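Local coordinates for autoinducer 2-binding protein LsrB (Clostridium saccharobutylicum DSM 13864, PDB 6DSP) that binds the quorum-sensing signal autoinducer 2 between its two lobes, as a receptor of the bacterial solute-binding protein family, at residues N80-S85 / A102-T107; D140-R145 / N244-G249; D152-C157 / D216-I221. All blocks are in the same frame, centred on the assembly; numbering follows the deposited sequence.

Interaction 1 of 3, residues N80-S85 / A102-T107; sequences NAICLS and AGVTVT
T107 OG1 lies alongside C83, 3.2 Å from C83 CB and 3.4 Å from C83 SG. With chi1 at 63°, T107 OG1 is placed between its own backbone N and carbonyl carbon, and from there it also donates to I82 O at 3.1 Å. The same oxygen accepts T107 N at 2.8 Å, nearly in line with the I82 C=O, so two donors of one residue grip a single carbonyl.

The remaining backbone bonds, T105 N to N80 O, I82 N to T105 O and L84 N to T107 O, follow a parallel register of A81 with T105, I82 with V106 and C83 with T107; the short strand axes are inclined by 12°, nearly parallel. A81 and T105 share the face of C83 and T107, their CB atoms 3.9 Å apart. On the face of I82 and V106, I82 CG1 meets V104 CG1, which comes in from the loop before strand 105-109, at 4.0 Å; V104 CG1 is anti to its backbone N (chi1 177°), and the two side chains cross obliquely. At the start of the pair a water donates to N80 O and G103 O and accepts from T105 OG1, just after the Schellman motif that ends helix 89-101 at G103.

This is the right-handed beta-alpha-beta unit 81-84, 89-101, 105-109: helix 89-101 packs on L84 and V106, helix 273-288 on A81, T105 and T107, and strand 23-27 bonds the far edge of 81-84.

Interaction 2 of 3, residues D140-R145 / N244-G249; sequences DSLKER and NVTITG
N244 presents its backbone O to one face of the R145 guanidinium, 3.8 Å from R145 NH1 and offset toward the rim; this is too far above the plane for a hydrogen bond, though the carbonyl dipole probably suits the positive group. V245 follows with its CA over the same face, 3.9 Å above the plane, while its side chain starts away from the helix end.

T246 has the largest share of any residue and uses both branches. Its OG1 accepts from R145 NE at 2.9 Å, lying only 5° out of the guanidinium plane, with an N-H...O angle of 148°. The R145 chain runs extended from CG to NE to get there, and R145 NH2 has a separate salt bridge to D218, so two partners fix the rotation of the group. T246 OG1 is also touched by L142 CD2 at 3.5 Å. The other branch, T246 CG2, anti to the backbone N (chi1 -63° for OG1), meets S141 CB at 3.4 Å, locally tight for two carbons.

I247 contributes its carbonyl: a water donates to I247 O at 2.9 Å and accepts from S141 OG at 2.8 Å. S141 OG is bonded to R267 as well.

The last turn of helix 127-144, with R145 just beyond its end, thus rests against strand 246-249: a helix packed on the outermost strand of a parallel sheet.

Interaction 3 of 3, residues D152-C157 / D216-I221; sequences DAIKYC and DIDLII
Two neighbouring strands of the four-stranded parallel sheet, 155-160 and 219-222, begin side by side here, their axes 4.9 Å apart and inclined by 17°. Y156 pairs with L219 and C157 with I220. K155 O takes two donors, D218 N at 2.8 Å and L219 N at 3.1 Å; C157 N to L219 O and I221 N to C157 O continue the pairing.

D218 closes the start of the pair with its side chain: K155 N points at the anti lone pair of D218 OD2, 2.9 Å away and almost straight at 176°, leaving D218 OD1 to the salt bridge with R145. Further out, the extended K155 chain brings NZ to D216 OD2 at 2.8 Å, a salt bridge met on the syn side but 34° out of the carboxylate plane.

Apolar contacts lie on both faces. Y156 CB sits 3.7 Å from L219 CB; on the face of C157 and I220, C157 SG lies 3.7 Å from I217 CD1, where I210 of helix 200-213 packs. Helix 127-144 meets the other side, with L142 on I154 and L134 on I221. Helices on both faces give the three-layer alpha/beta architecture of a periplasmic binding protein lobe.

Interaction 1 lies in one lobe, and interactions 2 and 3 together in the other, with centres about 41 Å from that of interaction 1 and on the opposite side of the chain's centre. Interactions 2 and 3 have centres only about 9 Å apart and share the four-stranded sheet: T246 N bonds to D218 O and T246 O accepts from I220 N. All three are largely buried. Their chemistry follows their place: 80-85 / 102-107 and 152-157 / 216-221 are strand pairings built mainly on backbone bonds, each with a side-chain bond added, the latter with an ion pair K155-D216 nearer the surface, whereas 140-145 / 244-249 joins helix to strand through side chains and a water.

Interaction 1 of 3, residues N80-S85 / A102-T107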
loop_
_atom_site.group_PDB
_atom_site.type_symbol
_atom_site.label_atom_id
_atom_site.label_comp_id
_atom_site.label_asym_id
_atom_site.label_seq_id
_atom_site.Cartn_x
_atom_site.Cartn_y
_atom_site.Cartn_z
ATOM N N ASN A 80 -5.580 10.365 -21.721
ATOM C CA ASN A 80 -4.312 10.016 -22.348
ATOM C C ASN A 80 -3.552 8.940 -21.601
ATOM O O ASN A 80 -2.721 8.243 -22.210
ATOM C CB ASN A 80 -3.422 11.259 -22.461
ATOM C CG ASN A 80 -4.126 12.385 -23.183
ATOM O OD1 ASN A 80 -4.494 13.384 -22.577
ATOM N ND2 ASN A 80 -4.378 12.195 -24.472
ATOM N N ALA A 81 -3.790 8.813 -20.305
ATOM C CA ALA A 81 -2.998 7.901 -19.488
ATOM C C ALA A 81 -3.815 7.527 -18.275
ATOM O O ALA A 81 -4.698 8.269 -17.850
ATOM C CB ALA A 81 -1.674 8.540 -19.059
ATOM N N ILE A 82 -3.457 6.386 -17.681
ATOM C CA ILE A 82 -4.025 5.895 -16.433
ATOM C C ILE A 82 -2.863 5.585 -15.505
ATOM O O ILE A 82 -1.854 5.018 -15.937
ATOM C CB ILE A 82 -4.854 4.624 -16.685
ATOM C CG1 ILE A 82 -6.161 4.974 -17.426
ATOM C CG2 ILE A 82 -5.118 3.863 -15.395
ATOM C CD1 ILE A 82 -6.892 3.758 -17.985
ATOM N N CYS A 83 -3.018 5.933 -14.241
ATOM C CA CYS A 83 -2.112 5.470 -13.193
ATOM C C CYS A 83 -2.984 4.848 -12.113
ATOM O O CYS A 83 -3.715 5.563 -11.415
ATOM C CB CYS A 83 -1.251 6.609 -12.645
ATOM S SG CYS A 83 -0.060 5.972 -11.416
ATOM N N LEU A 84 -2.909 3.524 -11.998
ATOM C CA LEU A 84 -3.847 2.691 -11.237
ATOM C C LEU A 84 -3.169 1.987 -10.072
ATOM O O LEU A 84 -2.087 1.412 -10.244
ATOM C CB LEU A 84 -4.415 1.585 -12.169
ATOM C CG LEU A 84 -5.205 0.433 -11.552
ATOM C CD1 LEU A 84 -6.536 0.932 -11.039
ATOM C CD2 LEU A 84 -5.386 -0.683 -12.549
ATOM N N SER A 85 -3.846 1.951 -8.930
ATOM C CA SER A 85 -3.516 1.012 -7.853
ATOM C C SER A 85 -4.601 -0.063 -7.839
ATOM O O SER A 85 -5.791 0.243 -7.647
ATOM C CB SER A 85 -3.453 1.703 -6.495
ATOM O OG SER A 85 -3.211 0.698 -5.515
ATOM N N ALA A 102 -6.432 1.271 -27.158
ATOM C CA ALA A 102 -7.046 2.560 -27.466
ATOM C C ALA A 102 -6.036 3.705 -27.478
ATOM O O ALA A 102 -6.426 4.860 -27.736
ATOM C CB ALA A 102 -8.191 2.867 -26.490
ATOM N N GLY A 103 -4.752 3.420 -27.223
ATOM C CA GLY A 103 -3.744 4.459 -27.226
ATOM C C GLY A 103 -3.460 5.057 -25.863
ATOM O O GLY A 103 -2.718 6.050 -25.771
ATOM N N VAL A 104 -4.028 4.500 -24.804
ATOM C CA VAL A 104 -3.849 5.048 -23.459
ATOM C C VAL A 104 -2.578 4.478 -22.842
ATOM O O VAL A 104 -2.348 3.273 -22.893
ATOM C CB VAL A 104 -5.073 4.713 -22.592
ATOM C CG1 VAL A 104 -4.894 5.195 -21.191
ATOM C CG2 VAL A 104 -6.327 5.358 -23.224
ATOM N N THR A 105 -1.755 5.354 -22.280
ATOM C CA THR A 105 -0.551 4.926 -21.554
ATOM C C THR A 105 -0.969 4.402 -20.185
ATOM O O THR A 105 -1.709 5.075 -19.459
ATOM C CB THR A 105 0.373 6.128 -21.362
ATOM O OG1 THR A 105 0.847 6.543 -22.646
ATOM C CG2 THR A 105 1.543 5.781 -20.430
ATOM N N VAL A 106 -0.574 3.181 -19.860
ATOM C CA VAL A 106 -0.961 2.535 -18.606
ATOM C C VAL A 106 0.239 2.469 -17.664
ATOM O O VAL A 106 1.287 1.909 -18.022
ATOM C CB VAL A 106 -1.548 1.131 -18.842
ATOM C CG1 VAL A 106 -1.883 0.458 -17.523
ATOM C CG2 VAL A 106 -2.797 1.204 -19.772
ATOM N N THR A 107 0.080 3.033 -16.471
ATOM C CA THR A 107 1.067 2.894 -15.402
ATOM C C THR A 107 0.348 2.451 -14.136
ATOM O O THR A 107 -0.883 2.563 -14.019
ATOM C CB THR A 107 1.818 4.217 -15.099
ATOM O OG1 THR A 107 0.899 5.210 -14.629
ATOM C CG2 THR A 107 2.599 4.736 -16.325
HETATM O O HOH W 1 -0.817 7.658 -24.455
#

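Interaction 2 of 3, residues D140-R145 / N244-G249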
loop_
_atom_site.group_PDB
_atom_site.type_symbol
_atom_site.label_atom_id
_atom_site.label_comp_id
_atom_site.label_asym_id
_atom_site.label_seq_id
_atom_site.Cartn_x
_atom_site.Cartn_y
_atom_site.Cartn_z
ATOM N N ASP A 140 9.578 -4.210 17.954
ATOM C CA ASP A 140 9.923 -3.091 18.824
ATOM C C ASP A 140 8.798 -2.759 19.800
ATOM O O ASP A 140 9.040 -2.509 20.995
ATOM C CB ASP A 140 10.287 -1.881 17.983
ATOM C CG ASP A 140 11.616 -2.072 17.259
ATOM O OD1 ASP A 140 12.419 -2.924 17.683
ATOM O OD2 ASP A 140 11.890 -1.352 16.294
ATOM N N SER A 141 7.561 -2.770 19.324
ATOM C CA SER A 141 6.441 -2.456 20.212
ATOM C C SER A 141 6.233 -3.554 21.245
ATOM O O SER A 141 5.864 -3.267 22.391
ATOM C CB SER A 141 5.166 -2.206 19.403
ATOM O OG SER A 141 5.302 -1.007 18.665
ATOM N N LEU A 142 6.442 -4.820 20.865
ATOM C CA LEU A 142 6.339 -5.923 21.821
ATOM C C LEU A 142 7.354 -5.768 22.941
ATOM O O LEU A 142 7.017 -5.907 24.125
ATOM C CB LEU A 142 6.554 -7.253 21.086
ATOM C CG LEU A 142 5.362 -7.749 20.251
ATOM C CD1 LEU A 142 5.838 -8.802 19.258
ATOM C CD2 LEU A 142 4.229 -8.276 21.127
ATOM N N LYS A 143 8.603 -5.447 22.581
ATOM C CA LYS A 143 9.613 -5.250 23.611
ATOM C C LYS A 143 9.244 -4.088 24.539
ATOM O O LYS A 143 9.420 -4.182 25.757
ATOM C CB LYS A 143 10.977 -5.051 22.954
ATOM C CG LYS A 143 12.136 -4.990 23.930
ATOM C CD LYS A 143 13.453 -5.099 23.163
ATOM C CE LYS A 143 14.631 -5.116 24.113
ATOM N NZ LYS A 143 14.403 -6.140 25.180
ATOM N N GLU A 144 8.633 -3.026 23.991
ATOM C CA GLU A 144 8.296 -1.857 24.794
ATOM C C GLU A 144 7.138 -2.100 25.743
ATOM O O GLU A 144 7.017 -1.363 26.734
ATOM C CB GLU A 144 8.015 -0.665 23.889
ATOM C CG GLU A 144 9.303 -0.183 23.246
ATOM C CD GLU A 144 9.094 0.649 22.010
ATOM O OE1 GLU A 144 7.938 0.852 21.600
ATOM O OE2 GLU A 144 10.116 1.088 21.429
ATOM N N ARG A 145 6.312 -3.117 25.506
ATOM C CA ARG A 145 5.273 -3.468 26.468
ATOM C C ARG A 145 5.700 -4.594 27.400
ATOM O O ARG A 145 4.869 -5.151 28.110
ATOM C CB ARG A 145 3.912 -3.730 25.819
ATOM C CG ARG A 145 3.798 -5.008 24.999
ATOM C CD ARG A 145 2.330 -5.291 24.663
ATOM N NE ARG A 145 2.079 -6.480 23.834
ATOM C CZ ARG A 145 1.803 -7.693 24.312
ATOM N NH1 ARG A 145 1.787 -7.918 25.619
ATOM N NH2 ARG A 145 1.548 -8.703 23.481
ATOM N N ASN A 244 -1.796 -4.036 26.536
ATOM C CA ASN A 244 -2.464 -5.333 26.475
ATOM C C ASN A 244 -2.106 -6.118 25.233
ATOM O O ASN A 244 -1.946 -7.338 25.311
ATOM C CB ASN A 244 -3.985 -5.148 26.445
ATOM C CG ASN A 244 -4.508 -4.468 27.692
ATOM O OD1 ASN A 244 -4.983 -3.343 27.638
ATOM N ND2 ASN A 244 -4.458 -5.167 28.809
ATOM N N VAL A 245 -1.993 -5.443 24.089
ATOM C CA VAL A 245 -1.828 -6.116 22.806
ATOM C C VAL A 245 -1.065 -5.175 21.891
ATOM O O VAL A 245 -1.189 -3.946 21.999
ATOM C CB VAL A 245 -3.199 -6.496 22.204
ATOM C CG1 VAL A 245 -4.048 -5.232 21.903
ATOM C CG2 VAL A 245 -3.020 -7.336 20.947
ATOM N N THR A 246 -0.253 -5.748 21.001
ATOM C CA THR A 246 0.518 -4.930 20.083
ATOM C C THR A 246 -0.118 -4.960 18.704
ATOM O O THR A 246 -0.272 -6.021 18.105
ATOM C CB THR A 246 1.975 -5.380 20.000
ATOM O OG1 THR A 246 2.590 -5.218 21.303
ATOM C CG2 THR A 246 2.736 -4.589 18.938
ATOM N N ILE A 247 -0.484 -3.780 18.206
ATOM C CA ILE A 247 -1.060 -3.599 16.881
ATOM C C ILE A 247 -0.105 -2.713 16.103
ATOM O O ILE A 247 0.313 -1.666 16.606
ATOM C CB ILE A 247 -2.445 -2.940 16.991
ATOM C CG1 ILE A 247 -3.431 -3.888 17.684
ATOM C CG2 ILE A 247 -2.953 -2.532 15.586
ATOM C CD1 ILE A 247 -4.626 -3.191 18.293
ATOM N N THR A 248 0.236 -3.128 14.885
ATOM C CA THR A 248 1.020 -2.258 14.020
ATOM C C THR A 248 0.547 -2.484 12.600
ATOM O O THR A 248 -0.340 -3.308 12.359
ATOM C CB THR A 248 2.533 -2.492 14.177
ATOM O OG1 THR A 248 3.241 -1.404 13.574
ATOM C CG2 THR A 248 2.974 -3.828 13.585
ATOM N N GLY A 249 1.115 -1.742 11.654
ATOM C CA GLY A 249 0.641 -1.839 10.289
ATOM C C GLY A 249 0.995 -0.590 9.522
ATOM O O GLY A 249 1.895 0.156 9.907
HETATM O O HOH W 2 2.660 -0.576 17.855
#

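Interaction 3 of 3, residues D152-C157 / D216-I221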
loop_
_atom_site.group_PDB
_atom_site.type_symbol
_atom_site.label_atom_id
_atom_site.label_comp_id
_atom_site.label_asym_id
_atom_site.label_seq_id
_atom_site.Cartn_x
_atom_site.Cartn_y
_atom_site.Cartn_z
ATOM N N ASP A 152 10.159 -15.242 23.196
ATOM C CA ASP A 152 8.805 -15.638 23.564
ATOM C C ASP A 152 8.080 -16.291 22.386
ATOM O O ASP A 152 8.348 -16.011 21.199
ATOM C CB ASP A 152 7.964 -14.427 23.976
ATOM C CG ASP A 152 8.378 -13.810 25.306
ATOM O OD1 ASP A 152 9.064 -14.473 26.128
ATOM O OD2 ASP A 152 7.942 -12.649 25.517
ATOM N N ALA A 153 7.107 -17.133 22.726
ATOM C CA ALA A 153 6.250 -17.754 21.715
ATOM C C ALA A 153 5.114 -16.785 21.381
ATOM O O ALA A 153 3.942 -16.994 21.702
ATOM C CB ALA A 153 5.730 -19.100 22.205
ATOM N N ILE A 154 5.505 -15.674 20.750
ATOM C CA ILE A 154 4.574 -14.592 20.421
ATOM C C ILE A 154 3.455 -15.125 19.534
ATOM O O ILE A 154 3.705 -15.695 18.469
ATOM C CB ILE A 154 5.343 -13.460 19.705
ATOM C CG1 ILE A 154 6.423 -12.804 20.601
ATOM C CG2 ILE A 154 4.384 -12.417 19.055
ATOM C CD1 ILE A 154 5.888 -12.205 21.893
ATOM N N LYS A 155 2.211 -14.895 19.949
ATOM C CA LYS A 155 1.036 -15.274 19.182
ATOM C C LYS A 155 0.634 -14.099 18.301
ATOM O O LYS A 155 0.494 -12.967 18.782
ATOM C CB LYS A 155 -0.114 -15.619 20.129
ATOM C CG LYS A 155 0.068 -16.965 20.827
ATOM C CD LYS A 155 -1.159 -17.333 21.656
ATOM C CE LYS A 155 -1.043 -18.754 22.164
ATOM N NZ LYS A 155 -2.246 -19.215 22.892
ATOM N N TYR A 156 0.492 -14.348 17.007
ATOM C CA TYR A 156 0.226 -13.232 16.101
ATOM C C TYR A 156 -0.630 -13.690 14.925
ATOM O O TYR A 156 -0.833 -14.882 14.687
ATOM C CB TYR A 156 1.534 -12.618 15.577
ATOM C CG TYR A 156 2.182 -13.487 14.536
ATOM C CD1 TYR A 156 2.971 -14.599 14.893
ATOM C CD2 TYR A 156 2.003 -13.225 13.189
ATOM C CE1 TYR A 156 3.524 -15.399 13.918
ATOM C CE2 TYR A 156 2.562 -14.030 12.222
ATOM C CZ TYR A 156 3.289 -15.107 12.578
ATOM O OH TYR A 156 3.841 -15.890 11.600
ATOM N N CYS A 157 -1.115 -12.707 14.173
ATOM C CA CYS A 157 -1.686 -12.992 12.853
ATOM C C CYS A 157 -1.642 -11.723 12.032
ATOM O O CYS A 157 -1.282 -10.648 12.525
ATOM C CB CYS A 157 -3.135 -13.528 12.939
ATOM S SG CYS A 157 -4.400 -12.344 13.413
ATOM N N ASP A 216 -5.864 -13.917 23.760
ATOM C CA ASP A 216 -4.485 -13.835 24.234
ATOM C C ASP A 216 -3.481 -13.522 23.119
ATOM O O ASP A 216 -2.263 -13.703 23.312
ATOM C CB ASP A 216 -4.082 -15.121 24.953
ATOM C CG ASP A 216 -4.096 -16.328 24.043
ATOM O OD1 ASP A 216 -4.490 -16.225 22.873
ATOM O OD2 ASP A 216 -3.757 -17.420 24.499
ATOM N N ILE A 217 -3.948 -13.059 21.961
ATOM C CA ILE A 217 -3.018 -12.736 20.889
ATOM C C ILE A 217 -2.062 -11.627 21.358
ATOM O O ILE A 217 -2.447 -10.715 22.104
ATOM C CB ILE A 217 -3.808 -12.361 19.620
ATOM C CG1 ILE A 217 -2.917 -12.439 18.381
ATOM C CG2 ILE A 217 -4.495 -10.987 19.778
ATOM C CD1 ILE A 217 -3.732 -12.455 17.069
ATOM N N ASP A 218 -0.808 -11.699 20.882
ATOM C CA ASP A 218 0.188 -10.708 21.264
ATOM C C ASP A 218 0.373 -9.610 20.234
ATOM O O ASP A 218 0.671 -8.462 20.602
ATOM C CB ASP A 218 1.567 -11.370 21.448
ATOM C CG ASP A 218 1.629 -12.255 22.676
ATOM O OD1 ASP A 218 1.388 -11.738 23.796
ATOM O OD2 ASP A 218 1.894 -13.465 22.499
ATOM N N LEU A 219 0.223 -9.934 18.957
ATOM C CA LEU A 219 0.580 -9.021 17.873
ATOM C C LEU A 219 -0.400 -9.204 16.729
ATOM O O LEU A 219 -0.642 -10.341 16.289
ATOM C CB LEU A 219 2.005 -9.394 17.381
ATOM C CG LEU A 219 2.476 -8.739 16.091
ATOM C CD1 LEU A 219 2.587 -7.208 16.264
ATOM C CD2 LEU A 219 3.782 -9.379 15.646
ATOM N N ILE A 220 -0.928 -8.095 16.217
ATOM C CA ILE A 220 -1.771 -8.135 15.010
ATOM C C ILE A 220 -1.124 -7.221 13.990
ATOM O O ILE A 220 -0.987 -6.018 14.243
ATOM C CB ILE A 220 -3.224 -7.692 15.290
ATOM C CG1 ILE A 220 -3.807 -8.456 16.497
ATOM C CG2 ILE A 220 -4.078 -7.917 13.994
ATOM C CD1 ILE A 220 -5.168 -7.945 16.933
ATOM N N ILE A 221 -0.688 -7.799 12.865
ATOM C CA ILE A 221 0.003 -7.035 11.823
ATOM C C ILE A 221 -1.054 -6.621 10.807
ATOM O O ILE A 221 -1.595 -7.468 10.094
ATOM C CB ILE A 221 1.115 -7.861 11.142
ATOM C CG1 ILE A 221 2.136 -8.391 12.189
ATOM C CG2 ILE A 221 1.808 -7.004 10.096
ATOM C CD1 ILE A 221 3.132 -9.381 11.573
#